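Local atomic coordinates of galactitol-1-phosphate 5-dehydrogenase (Escherichia coli, PDB entry 4UEJ), a protein that catalyses the NAD+-dependent oxidation of galactitol 1-phosphate to D-tagatose 6-phosphate, as a zinc-containing member of the alcohol dehydrogenase family. Residues A[31-36]-A[135-140]; A[140-145]-A[341-346]; A[155-160]-A[253-258]; A[202-207]-A[310-315]; A[231-236]-A[244-249]. All blocks are in the same frame, centred on the assembly; numbering follows the deposited sequence.

Contact 1: residues A[31-36]-A[135-140]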
# COMPACT_ATOMS: atom_id res chain seq x y z
N LYS A 31 15.76 34.22 -15.75
CA LYS A 31 15.31 35.37 -15.00
C LYS A 31 13.93 35.03 -14.43
O LYS A 31 12.98 34.82 -15.19
CB LYS A 31 15.25 36.61 -15.88
CG LYS A 31 14.82 37.86 -15.15
CD LYS A 31 14.84 39.06 -16.09
CE LYS A 31 14.01 40.21 -15.54
NZ LYS A 31 14.03 41.39 -16.46
N ILE A 32 13.85 34.93 -13.11
CA ILE A 32 12.66 34.39 -12.47
C ILE A 32 11.51 35.40 -12.40
O ILE A 32 11.69 36.54 -11.97
CB ILE A 32 13.02 33.87 -11.06
CG1 ILE A 32 14.00 32.70 -11.20
CG2 ILE A 32 11.78 33.42 -10.31
CD1 ILE A 32 14.53 32.18 -9.90
N ALA A 33 10.33 34.97 -12.85
CA ALA A 33 9.16 35.84 -12.94
C ALA A 33 8.15 35.59 -11.83
O ALA A 33 7.48 36.51 -11.37
CB ALA A 33 8.48 35.66 -14.30
N SER A 34 8.05 34.33 -11.41
CA SER A 34 7.04 33.92 -10.44
C SER A 34 7.53 32.67 -9.74
O SER A 34 7.93 31.71 -10.40
CB SER A 34 5.71 33.66 -11.12
OG SER A 34 4.72 33.24 -10.19
N SER A 35 7.50 32.67 -8.41
CA SER A 35 8.13 31.60 -7.64
C SER A 35 7.33 31.33 -6.37
O SER A 35 7.19 32.20 -5.51
CB SER A 35 9.58 31.98 -7.32
OG SER A 35 10.28 30.91 -6.71
N GLY A 36 6.78 30.12 -6.26
CA GLY A 36 5.83 29.82 -5.20
C GLY A 36 6.43 29.14 -4.00
O GLY A 36 7.40 28.39 -4.15
N MET A 135 0.96 31.31 -22.62
CA MET A 135 0.69 31.08 -21.21
C MET A 135 1.20 32.23 -20.36
O MET A 135 2.38 32.60 -20.45
CB MET A 135 1.34 29.77 -20.76
CG MET A 135 1.20 29.50 -19.28
SD MET A 135 1.88 27.91 -18.74
CE MET A 135 0.81 26.75 -19.59
N PRO A 136 0.32 32.81 -19.54
CA PRO A 136 0.79 33.85 -18.62
C PRO A 136 1.92 33.27 -17.77
O PRO A 136 1.76 32.17 -17.23
CB PRO A 136 -0.45 34.18 -17.79
CG PRO A 136 -1.61 33.79 -18.67
CD PRO A 136 -1.12 32.55 -19.38
N ILE A 137 3.04 33.97 -17.71
CA ILE A 137 4.26 33.42 -17.14
C ILE A 137 4.07 33.03 -15.68
O ILE A 137 4.61 32.02 -15.23
CB ILE A 137 5.44 34.41 -17.28
CG1 ILE A 137 6.76 33.74 -16.89
CG2 ILE A 137 5.21 35.69 -16.48
CD1 ILE A 137 7.11 32.57 -17.77
N GLU A 138 3.25 33.80 -14.96
CA GLU A 138 2.95 33.50 -13.57
C GLU A 138 2.37 32.11 -13.41
O GLU A 138 2.67 31.42 -12.43
CB GLU A 138 1.98 34.54 -12.99
CG GLU A 138 1.56 34.26 -11.55
CD GLU A 138 0.63 35.32 -10.99
OE1 GLU A 138 1.07 36.49 -10.85
OE2 GLU A 138 -0.54 35.00 -10.68
N ASP A 139 1.57 31.67 -14.38
CA ASP A 139 0.94 30.34 -14.31
C ASP A 139 1.97 29.23 -14.31
O ASP A 139 1.69 28.12 -13.88
CB ASP A 139 -0.02 30.10 -15.47
CG ASP A 139 -1.22 31.02 -15.46
OD1 ASP A 139 -1.29 31.92 -14.60
OD2 ASP A 139 -2.09 30.84 -16.34
N GLY A 140 3.15 29.53 -14.84
CA GLY A 140 4.18 28.52 -14.99
C GLY A 140 4.69 28.02 -13.65
O GLY A 140 5.18 26.89 -13.55

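Contact 2: residues A[140-145]-A[341-346]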
# COMPACT_ATOMS: atom_id res chain seq x y z
N GLY A 140 3.15 29.53 -14.84
CA GLY A 140 4.18 28.52 -14.99
C GLY A 140 4.69 28.02 -13.65
O GLY A 140 5.18 26.89 -13.55
N ALA A 141 4.57 28.86 -12.63
CA ALA A 141 5.00 28.47 -11.29
C ALA A 141 4.11 27.40 -10.69
O ALA A 141 4.43 26.84 -9.63
CB ALA A 141 5.04 29.67 -10.37
N PHE A 142 3.01 27.08 -11.36
CA PHE A 142 2.10 26.08 -10.80
C PHE A 142 2.24 24.73 -11.46
O PHE A 142 1.64 23.75 -11.01
CB PHE A 142 0.64 26.55 -10.91
CG PHE A 142 0.27 27.59 -9.90
CD1 PHE A 142 0.50 28.93 -10.14
CD2 PHE A 142 -0.28 27.22 -8.68
CE1 PHE A 142 0.16 29.89 -9.21
CE2 PHE A 142 -0.62 28.18 -7.73
CZ PHE A 142 -0.39 29.52 -8.00
N ILE A 143 3.05 24.66 -12.52
CA ILE A 143 3.18 23.39 -13.23
C ILE A 143 3.75 22.29 -12.35
O ILE A 143 3.22 21.18 -12.34
CB ILE A 143 4.04 23.55 -14.48
CG1 ILE A 143 3.32 24.44 -15.48
CG2 ILE A 143 4.33 22.19 -15.11
CD1 ILE A 143 3.95 24.43 -16.83
N GLU A 144 4.82 22.59 -11.62
CA GLU A 144 5.43 21.61 -10.74
C GLU A 144 4.42 21.09 -9.68
O GLU A 144 4.26 19.86 -9.55
CB GLU A 144 6.70 22.20 -10.11
CG GLU A 144 7.67 21.17 -9.57
CD GLU A 144 7.34 20.75 -8.16
OE1 GLU A 144 6.44 21.35 -7.55
OE2 GLU A 144 7.98 19.79 -7.67
N PRO A 145 3.71 21.99 -8.96
CA PRO A 145 2.75 21.41 -8.00
C PRO A 145 1.57 20.68 -8.66
O PRO A 145 1.06 19.72 -8.04
CB PRO A 145 2.29 22.65 -7.19
CG PRO A 145 2.71 23.83 -7.98
CD PRO A 145 3.96 23.42 -8.70
N LYS A 341 -1.40 29.89 -1.70
CA LYS A 341 -0.11 29.99 -2.38
C LYS A 341 0.48 31.38 -2.20
O LYS A 341 -0.12 32.39 -2.58
CB LYS A 341 -0.24 29.67 -3.87
CG LYS A 341 1.09 29.76 -4.63
CD LYS A 341 2.15 28.81 -4.06
CE LYS A 341 1.69 27.35 -4.16
NZ LYS A 341 2.74 26.38 -3.75
N VAL A 342 1.65 31.43 -1.58
CA VAL A 342 2.40 32.66 -1.46
C VAL A 342 3.41 32.74 -2.60
O VAL A 342 4.30 31.90 -2.71
CB VAL A 342 3.13 32.73 -0.11
CG1 VAL A 342 3.96 34.01 -0.01
CG2 VAL A 342 2.11 32.66 1.03
N LEU A 343 3.25 33.73 -3.47
CA LEU A 343 4.14 33.86 -4.62
C LEU A 343 5.15 34.98 -4.43
O LEU A 343 4.80 36.08 -4.01
CB LEU A 343 3.36 34.13 -5.90
CG LEU A 343 2.50 33.01 -6.46
CD1 LEU A 343 1.70 33.54 -7.65
CD2 LEU A 343 3.39 31.84 -6.86
N LEU A 344 6.40 34.68 -4.75
CA LEU A 344 7.40 35.71 -4.94
C LEU A 344 7.35 36.17 -6.39
O LEU A 344 7.45 35.36 -7.32
CB LEU A 344 8.80 35.20 -4.59
CG LEU A 344 9.97 36.11 -4.95
CD1 LEU A 344 9.98 37.37 -4.11
CD2 LEU A 344 11.27 35.37 -4.79
N ILE A 345 7.16 37.48 -6.57
CA ILE A 345 7.16 38.09 -7.89
C ILE A 345 8.27 39.14 -7.95
O ILE A 345 8.06 40.30 -7.56
CB ILE A 345 5.78 38.75 -8.19
CG1 ILE A 345 4.63 37.74 -8.02
CG2 ILE A 345 5.76 39.38 -9.58
CD1 ILE A 345 4.76 36.50 -8.88
N PRO A 346 9.47 38.74 -8.42
CA PRO A 346 10.65 39.61 -8.47
C PRO A 346 10.43 40.94 -9.19
O PRO A 346 9.61 41.01 -10.11
CB PRO A 346 11.68 38.76 -9.22
CG PRO A 346 11.29 37.34 -8.90
CD PRO A 346 9.78 37.37 -8.89

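Contact 3: residues A[155-160]-A[253-258]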
# COMPACT_ATOMS: atom_id res chain seq x y z
N LEU A 155 0.39 6.82 -11.13
CA LEU A 155 0.76 5.58 -10.43
C LEU A 155 -0.47 4.72 -10.17
O LEU A 155 -0.35 3.51 -10.09
CB LEU A 155 1.45 5.88 -9.11
CG LEU A 155 2.84 6.51 -9.23
CD1 LEU A 155 3.37 6.81 -7.84
CD2 LEU A 155 3.79 5.58 -9.97
N ALA A 156 -1.63 5.35 -10.06
CA ALA A 156 -2.88 4.65 -9.81
C ALA A 156 -3.58 4.21 -11.08
O ALA A 156 -4.70 3.72 -11.03
CB ALA A 156 -3.82 5.52 -8.99
N GLN A 157 -2.91 4.37 -12.22
CA GLN A 157 -3.44 4.02 -13.54
C GLN A 157 -4.66 4.87 -13.88
O GLN A 157 -5.60 4.41 -14.53
CB GLN A 157 -3.78 2.52 -13.62
CG GLN A 157 -2.56 1.60 -13.65
CD GLN A 157 -1.84 1.51 -12.31
OE1 GLN A 157 -2.45 1.30 -11.26
NE2 GLN A 157 -0.52 1.68 -12.35
N GLY A 158 -4.64 6.12 -13.44
CA GLY A 158 -5.63 7.10 -13.87
C GLY A 158 -6.78 7.29 -12.90
O GLY A 158 -6.96 6.50 -11.98
N CYS A 159 -7.57 8.34 -13.11
CA CYS A 159 -8.71 8.58 -12.23
C CYS A 159 -10.03 8.50 -12.96
O CYS A 159 -11.09 8.73 -12.37
CB CYS A 159 -8.57 9.95 -11.54
SG CYS A 159 -8.51 11.33 -12.67
N GLU A 160 -9.99 8.13 -14.24
CA GLU A 160 -11.21 8.08 -15.04
C GLU A 160 -12.27 7.11 -14.51
O GLU A 160 -12.00 5.93 -14.25
CB GLU A 160 -10.87 7.73 -16.50
CG GLU A 160 -12.11 7.58 -17.37
CD GLU A 160 -11.95 8.22 -18.74
OE1 GLU A 160 -10.82 8.25 -19.27
OE2 GLU A 160 -12.97 8.71 -19.28
N HIS A 253 -11.47 -2.45 -1.88
CA HIS A 253 -10.40 -2.39 -2.87
C HIS A 253 -10.04 -0.96 -3.31
O HIS A 253 -9.57 -0.77 -4.43
CB HIS A 253 -10.76 -3.21 -4.10
CG HIS A 253 -10.83 -4.68 -3.84
ND1 HIS A 253 -9.94 -5.58 -4.40
CD2 HIS A 253 -11.66 -5.42 -3.05
CE1 HIS A 253 -10.23 -6.80 -3.98
NE2 HIS A 253 -11.27 -6.73 -3.17
N ALA A 254 -10.21 0.02 -2.42
CA ALA A 254 -9.83 1.38 -2.75
C ALA A 254 -8.35 1.45 -3.01
O ALA A 254 -7.57 0.64 -2.47
CB ALA A 254 -10.22 2.37 -1.62
N GLN A 255 -7.98 2.37 -3.88
CA GLN A 255 -6.59 2.75 -4.05
C GLN A 255 -6.30 3.94 -3.16
O GLN A 255 -7.05 4.93 -3.16
CB GLN A 255 -6.28 3.12 -5.50
CG GLN A 255 -6.30 1.95 -6.47
CD GLN A 255 -6.24 2.45 -7.89
OE1 GLN A 255 -7.12 3.19 -8.34
NE2 GLN A 255 -5.18 2.08 -8.59
N LEU A 256 -5.22 3.87 -2.40
CA LEU A 256 -4.85 4.97 -1.52
C LEU A 256 -3.44 5.46 -1.84
O LEU A 256 -2.45 4.82 -1.48
CB LEU A 256 -4.94 4.55 -0.05
CG LEU A 256 -4.30 5.45 1.01
CD1 LEU A 256 -4.75 6.91 0.87
CD2 LEU A 256 -4.63 4.92 2.39
N ALA A 257 -3.38 6.60 -2.51
CA ALA A 257 -2.10 7.19 -2.93
C ALA A 257 -1.59 8.15 -1.88
O ALA A 257 -2.27 9.11 -1.50
CB ALA A 257 -2.24 7.90 -4.26
N LEU A 258 -0.37 7.89 -1.42
CA LEU A 258 0.22 8.67 -0.35
C LEU A 258 1.14 9.70 -0.97
O LEU A 258 2.15 9.34 -1.57
CB LEU A 258 0.99 7.78 0.62
CG LEU A 258 0.20 6.66 1.31
CD1 LEU A 258 1.14 5.80 2.14
CD2 LEU A 258 -0.91 7.23 2.17

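Contact 4: residues A[202-207]-A[310-315]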
# COMPACT_ATOMS: atom_id res chain seq x y z
N LYS A 202 -15.49 22.83 -3.62
CA LYS A 202 -16.72 22.63 -4.39
C LYS A 202 -16.73 23.46 -5.68
O LYS A 202 -17.21 22.99 -6.71
CB LYS A 202 -17.96 22.99 -3.55
CG LYS A 202 -18.16 22.14 -2.30
CD LYS A 202 -19.08 22.85 -1.33
CE LYS A 202 -19.24 22.08 -0.04
NZ LYS A 202 -20.29 21.05 -0.15
N SER A 203 -16.18 24.68 -5.62
CA SER A 203 -16.10 25.53 -6.80
C SER A 203 -15.19 24.94 -7.87
O SER A 203 -15.31 25.26 -9.05
CB SER A 203 -15.63 26.94 -6.43
OG SER A 203 -14.22 27.01 -6.31
N PHE A 204 -14.27 24.09 -7.44
CA PHE A 204 -13.33 23.41 -8.32
C PHE A 204 -13.90 22.11 -8.84
O PHE A 204 -13.24 21.40 -9.61
CB PHE A 204 -12.02 23.14 -7.60
CG PHE A 204 -11.22 24.37 -7.34
CD1 PHE A 204 -11.36 25.48 -8.16
CD2 PHE A 204 -10.31 24.43 -6.30
CE1 PHE A 204 -10.62 26.64 -7.93
CE2 PHE A 204 -9.57 25.55 -6.07
CZ PHE A 204 -9.72 26.67 -6.89
N GLY A 205 -15.11 21.77 -8.40
CA GLY A 205 -15.75 20.57 -8.88
C GLY A 205 -15.94 19.43 -7.90
O GLY A 205 -16.49 18.39 -8.28
N ALA A 206 -15.52 19.58 -6.64
CA ALA A 206 -15.83 18.53 -5.66
C ALA A 206 -17.35 18.52 -5.46
O ALA A 206 -17.96 19.57 -5.31
CB ALA A 206 -15.10 18.76 -4.34
N MET A 207 -17.96 17.35 -5.51
CA MET A 207 -19.41 17.28 -5.40
C MET A 207 -19.84 17.25 -3.94
O MET A 207 -21.00 17.52 -3.61
CB MET A 207 -19.96 16.09 -6.17
CG MET A 207 -19.19 14.79 -6.00
SD MET A 207 -19.77 13.81 -4.60
CE MET A 207 -21.49 13.58 -5.02
N LYS A 310 -8.76 24.23 -18.04
CA LYS A 310 -9.41 23.25 -17.19
C LYS A 310 -8.99 23.43 -15.74
O LYS A 310 -9.56 22.83 -14.83
CB LYS A 310 -9.07 21.83 -17.65
CG LYS A 310 -9.19 21.59 -19.13
CD LYS A 310 -10.62 21.36 -19.56
CE LYS A 310 -10.82 19.93 -20.06
NZ LYS A 310 -10.05 19.60 -21.30
N LEU A 311 -7.96 24.24 -15.52
CA LEU A 311 -7.46 24.49 -14.18
C LEU A 311 -7.65 25.96 -13.83
O LEU A 311 -7.63 26.82 -14.71
CB LEU A 311 -5.99 24.09 -14.06
CG LEU A 311 -5.62 22.65 -14.43
CD1 LEU A 311 -4.19 22.33 -14.02
CD2 LEU A 311 -6.57 21.65 -13.79
N SER A 312 -7.87 26.24 -12.56
CA SER A 312 -8.05 27.62 -12.12
C SER A 312 -7.04 27.95 -11.03
O SER A 312 -7.08 27.38 -9.95
CB SER A 312 -9.48 27.81 -11.63
OG SER A 312 -9.70 29.12 -11.15
N LEU A 313 -6.13 28.88 -11.31
CA LEU A 313 -5.04 29.16 -10.37
C LEU A 313 -5.29 30.39 -9.50
O LEU A 313 -4.89 30.42 -8.33
CB LEU A 313 -3.72 29.34 -11.12
CG LEU A 313 -3.36 28.27 -12.14
CD1 LEU A 313 -2.06 28.65 -12.85
CD2 LEU A 313 -3.25 26.91 -11.44
N GLU A 314 -5.92 31.42 -10.05
CA GLU A 314 -6.10 32.66 -9.31
C GLU A 314 -6.67 32.46 -7.88
O GLU A 314 -6.16 33.07 -6.94
CB GLU A 314 -6.99 33.63 -10.09
CG GLU A 314 -6.97 35.04 -9.54
CD GLU A 314 -5.57 35.62 -9.47
OE1 GLU A 314 -4.77 35.35 -10.39
OE2 GLU A 314 -5.27 36.33 -8.49
N PRO A 315 -7.70 31.61 -7.71
CA PRO A 315 -8.26 31.51 -6.35
C PRO A 315 -7.29 30.90 -5.35
O PRO A 315 -7.50 31.04 -4.16
CB PRO A 315 -9.48 30.59 -6.53
CG PRO A 315 -9.74 30.54 -7.99
CD PRO A 315 -8.46 30.79 -8.67

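Contact 5: residues A[231-236]-A[244-249]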
# COMPACT_ATOMS: atom_id res chain seq x y z
N GLN A 231 -12.73 3.59 -5.57
CA GLN A 231 -12.17 4.78 -4.96
C GLN A 231 -10.69 4.94 -5.23
O GLN A 231 -9.94 3.97 -5.28
CB GLN A 231 -12.39 4.78 -3.45
CG GLN A 231 -13.80 5.08 -3.05
CD GLN A 231 -13.97 5.06 -1.56
OE1 GLN A 231 -13.07 4.67 -0.83
NE2 GLN A 231 -15.14 5.50 -1.10
N LEU A 232 -10.29 6.18 -5.39
CA LEU A 232 -8.89 6.58 -5.41
C LEU A 232 -8.77 7.72 -4.44
O LEU A 232 -9.32 8.81 -4.67
CB LEU A 232 -8.47 6.98 -6.82
CG LEU A 232 -7.12 7.68 -6.95
CD1 LEU A 232 -6.04 6.76 -6.39
CD2 LEU A 232 -6.85 8.02 -8.42
N ILE A 233 -8.07 7.47 -3.34
CA ILE A 233 -7.92 8.43 -2.27
C ILE A 233 -6.51 8.99 -2.32
O ILE A 233 -5.53 8.24 -2.32
CB ILE A 233 -8.19 7.77 -0.91
CG1 ILE A 233 -9.54 7.03 -0.91
CG2 ILE A 233 -8.09 8.77 0.20
CD1 ILE A 233 -9.81 6.22 0.35
N LEU A 234 -6.39 10.31 -2.40
CA LEU A 234 -5.06 10.91 -2.33
C LEU A 234 -4.89 11.58 -0.98
O LEU A 234 -5.63 12.50 -0.63
CB LEU A 234 -4.86 11.96 -3.43
CG LEU A 234 -4.25 11.51 -4.75
CD1 LEU A 234 -5.19 10.51 -5.42
CD2 LEU A 234 -4.00 12.74 -5.62
N GLU A 235 -3.91 11.10 -0.23
CA GLU A 235 -3.55 11.69 1.05
C GLU A 235 -2.51 12.77 0.79
O GLU A 235 -1.36 12.45 0.51
CB GLU A 235 -3.01 10.62 2.01
CG GLU A 235 -3.18 10.97 3.48
CD GLU A 235 -2.57 12.32 3.80
OE1 GLU A 235 -1.33 12.47 3.69
OE2 GLU A 235 -3.33 13.25 4.09
N THR A 236 -2.92 14.04 0.91
CA THR A 236 -1.99 15.14 0.63
C THR A 236 -1.61 15.93 1.88
O THR A 236 -0.71 16.77 1.82
CB THR A 236 -2.58 16.12 -0.41
OG1 THR A 236 -3.63 16.91 0.17
CG2 THR A 236 -3.14 15.35 -1.60
N GLU A 244 -4.45 7.66 8.76
CA GLU A 244 -5.41 6.82 9.48
C GLU A 244 -6.82 7.00 8.95
O GLU A 244 -7.54 6.02 8.73
CB GLU A 244 -5.37 7.14 10.98
CG GLU A 244 -6.38 6.38 11.82
CD GLU A 244 -6.32 6.78 13.29
OE1 GLU A 244 -6.28 8.00 13.57
OE2 GLU A 244 -6.32 5.89 14.15
N LEU A 245 -7.22 8.25 8.72
CA LEU A 245 -8.56 8.53 8.23
C LEU A 245 -8.81 7.85 6.88
O LEU A 245 -9.86 7.26 6.65
CB LEU A 245 -8.78 10.04 8.10
CG LEU A 245 -10.15 10.41 7.52
CD1 LEU A 245 -11.23 10.09 8.52
CD2 LEU A 245 -10.17 11.90 7.16
N ALA A 246 -7.81 7.92 6.01
CA ALA A 246 -7.94 7.37 4.68
C ALA A 246 -8.24 5.87 4.75
O ALA A 246 -9.11 5.36 4.05
CB ALA A 246 -6.67 7.65 3.87
N VAL A 247 -7.53 5.18 5.62
CA VAL A 247 -7.75 3.75 5.77
C VAL A 247 -9.12 3.48 6.36
O VAL A 247 -9.83 2.58 5.92
CB VAL A 247 -6.67 3.11 6.67
CG1 VAL A 247 -7.02 1.64 6.98
CG2 VAL A 247 -5.32 3.20 5.97
N GLU A 248 -9.51 4.28 7.35
CA GLU A 248 -10.80 4.08 8.00
C GLU A 248 -12.00 4.34 7.09
O GLU A 248 -13.03 3.66 7.20
CB GLU A 248 -10.91 4.95 9.26
CG GLU A 248 -10.01 4.45 10.39
CD GLU A 248 -10.46 3.11 10.96
OE1 GLU A 248 -11.67 2.80 10.86
OE2 GLU A 248 -9.62 2.36 11.50
N ILE A 249 -11.90 5.29 6.17
CA ILE A 249 -13.05 5.60 5.35
C ILE A 249 -13.07 4.82 4.06
O ILE A 249 -14.11 4.76 3.40
CB ILE A 249 -13.14 7.11 5.00
CG1 ILE A 249 -12.01 7.52 4.05
CG2 ILE A 249 -13.15 7.93 6.28
CD1 ILE A 249 -12.11 8.96 3.60
O HOH W 1 -16.01 4.42 1.33

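Contact 1: residues A[31-36]-A[135-140]
A classic beta bulge in strand 27-36 makes this contact: Ala-33 and Ser-34 both face Ser-62 of the antiparallel neighbour strand, and both turn their side chains toward the turn 137-140. Ala-33 sets its CB against the fork of Ile-137, 3.7 Å from CG1 and 3.9 Å from CG2. With CG1 anti to the backbone N (chi1 -171°), Ile-137 holds both of these carbons over the small methyl, and a residue no larger than alanine suits so close an approach. Ser-34 lies alongside the next residue of the turn. Its CB is 3.7 Å from Glu-138 CA, and its OG sits 3.6 Å from Glu-138 CG. A short serine suits this close approach, with Ser-34 CA 5.2 Å from Glu-138 CA. The carboxylate of Glu-138 is carried on an extended chain to a salt bridge with Arg-320, while Ile-137 O accepts a hydrogen bond from Ser-62 OG; the turn is thus held by polar bonds beside the apolar pair of Ala-33 and Ile-137. A bulged, corner-turning strand packed by small residues against a turn fits the curled sheet of the GroES-like catalytic domain of zinc-dependent alcohol dehydrogenases.

Contact 2: residues A[140-145]-A[341-346]
Phe-142 and Lys-341 form the centre of a buried, largely apolar contact between the turn leading into helix 143-155 and strand 341-344 of the catalytic domain's mixed sheet. The phenyl ring and the lysine chain slide past each other in opposite directions. Phe-142 CZ approaches Lys-341 CG to 3.7 Å and CE2 lies 3.9 Å from the same carbon, which makes the aliphatic part of the lysine, not its amine, the partner of the ring. That chain leaves with CG anti to the backbone N (chi1 -180°) and then bends at chi2 and chi3; the bends carry NZ away to a salt bridge with Glu-60 and a hydrogen bond to Leu-37 O, two partners that satisfy a buried ammonium. Two residues further along the strand, Leu-343 divides its methyls between the two residues of the turn: CD1 stands 4.3 Å from Phe-142 CE1, and CD2 4.4 Å from Ala-141 CB. These are looser contacts, and the small alanine suits a place beside the leucine branch. The zinc ion bound by Cys-38 and His-59, the catalytic one by similarity, lies about 7 Å from the Lys-341 side chain, and Glu-144, a probable ligand of that metal by similarity, lies two residues after Phe-142. Leu-313 also touches Phe-142, helix 171-182 meets Pro-145 and Lys-341, and helix 323-333 packs on Val-342 and Leu-344 of the strand.

Contact 3: residues A[155-160]-A[253-258]
Ala-156 and Gln-255 join the Schellman turn that ends helix 143-155 to strand 255-258 of the Rossmann-type parallel sheet. The hydrogen bonding comes first: Gln-255 NE2 donates to Ala-156 O over 3.0 Å, with an N-H...O angle of 158°. The donor stands tilted out of the carbonyl plane, and the C=O...N angle of 114° shows an approach well to one side of the oxygen. Placed where the helix ends, this carbonyl is available to a side-chain donor, and a glutamine is long enough to reach it: CG lies beside the backbone N (chi1 -69°) and the chain then runs extended. The other end of the amide is used too, since OE1 accepts from Lys-162 NZ, which also binds Gly-158 O. A leucine in place of Gln-255 would probably leave Ala-156 O without this donor and deprive Lys-162 of one acceptor. Packing is modest. The methyl of Ala-156 rests on Leu-232 and Ile-284 of the flanking strands, where a small residue fits. Helix termination completes the account: Gln-157, at positive phi, is the C-prime residue, and the backbone angles of Gly-158 call for glycine. Beside the hydrogen bond the side chains of Gln-157 and Gln-255 cross at about a right angle, their amide planes clearly turned from parallel, while Ala-156 CB lies 3.7 Å from Gln-255 NE2.

Contact 4: residues A[202-207]-A[310-315]
Phe-204, just before the Schellman glycine that closes helix 196-203 of the coenzyme-domain Rossmann fold, reaches across to Ser-312 and Pro-315 in the connection between helix 297-307 and strand 317-321. The apolar part is ring against ring. Pro-315 comes to the rim of the phenyl group, not over its face: its CG is in the ring plane, 4.0 Å from Phe-204 CE1, and its CB lies near that plane. Proline suits this place because its compact hydrocarbon ring offers two carbons to the aromatic edge while sitting in the first turn of a 3-10 segment that begins at Glu-314. Phe-204 gets there with CG beside its backbone N (chi1 -71°), which brings the end of the ring nearer to 310-315; Gln-178 of helix 171-182 and Leu-316 also touch it. An alanine in place of Phe-204 is likely to leave Pro-315 and Ser-312 without their partner and open a gap between helix end and connection. The hydrogen bonds lie on each side of the contact and do not span it. Gly-205 N returns to Lys-202 O, and the positive phi of Gly-205 (112°) suits glycine, as a CB there would collide with the carbonyl oxygen of Phe-204; across the way, Ser-312 N donates to Gln-178 OE1. Ser-312 meets the ring chiefly through carbon, its CB 4.0 Å from Phe-204 CE1, with OG at 4.2 Å from that same atom.

Contact 5: residues A[231-236]-A[244-249]
Ile-233 of strand 231-235 packs on Ala-246 of helix 240-249, and this pair is the close, mainly apolar part of the contact. The axes of strand 231-235 and of helical residues 244-249 run nearly antiparallel, at 166°, and approach to 9.4 Å. Ile-233 points toward the helix and divides its branches: CG2 lies 4.1 Å from Ala-246 CB, whereas CD1 reaches 3.9 Å from Ala-246 O. The division follows from chi1 of -52°, which puts CG1 beside the backbone N and CG2 anti to it. A beta-branched residue suits a strand, and alanine suits the facing helix position, where its small methyl lets the backbones come near; Ile-167 and Leu-256 of the adjoining strands close round it. Toward the C-terminal end of the helix the fit slackens, for Ile-249 meets Ile-233 only at 4.5 Å, from CG1 to CD1, and turns also to Ala-217 of helix 217-223. There one water adds a polar bridge. It accepts from Gln-231 NE2 at 2.8 Å and donates to Ile-249 O at 2.8 Å, linking the start of the strand and a carbonyl at the helix end. The amide of Gln-231 has protein partners as well: OE1 accepts from Gly-251 N, just past the helix, and NE2 donates to Leu-227 O. Glutamine, able to donate and accept at once, is well matched to this place. A strand followed by a helix packed back over it, then by the parallel strand 255-258, is the beta-alpha-beta crossover of the Rossmann fold.

How the contacts relate
Contacts 2 and 5 are buried, contacts 1 and 3 partly so, and contact 4 lies at the surface. Contacts 1 and 2 share Gly-140 and the mixed sheet, where Ser-35 O probably accepts a hydrogen bond from Leu-344 N. Contacts 3 and 5 hold neighbouring strands of the parallel sheet, on the other side of the chain's centre. Contact 4 lies between, reaching back through Leu-313 to Asp-139 and Phe-142. The chemistry differs accordingly: small residues and aliphatic or aromatic carbon in contacts 1 and 2, a direct side-chain hydrogen bond in contact 3, aromatic-edge packing in contact 4, and an apolar pair with a bridging water in contact 5.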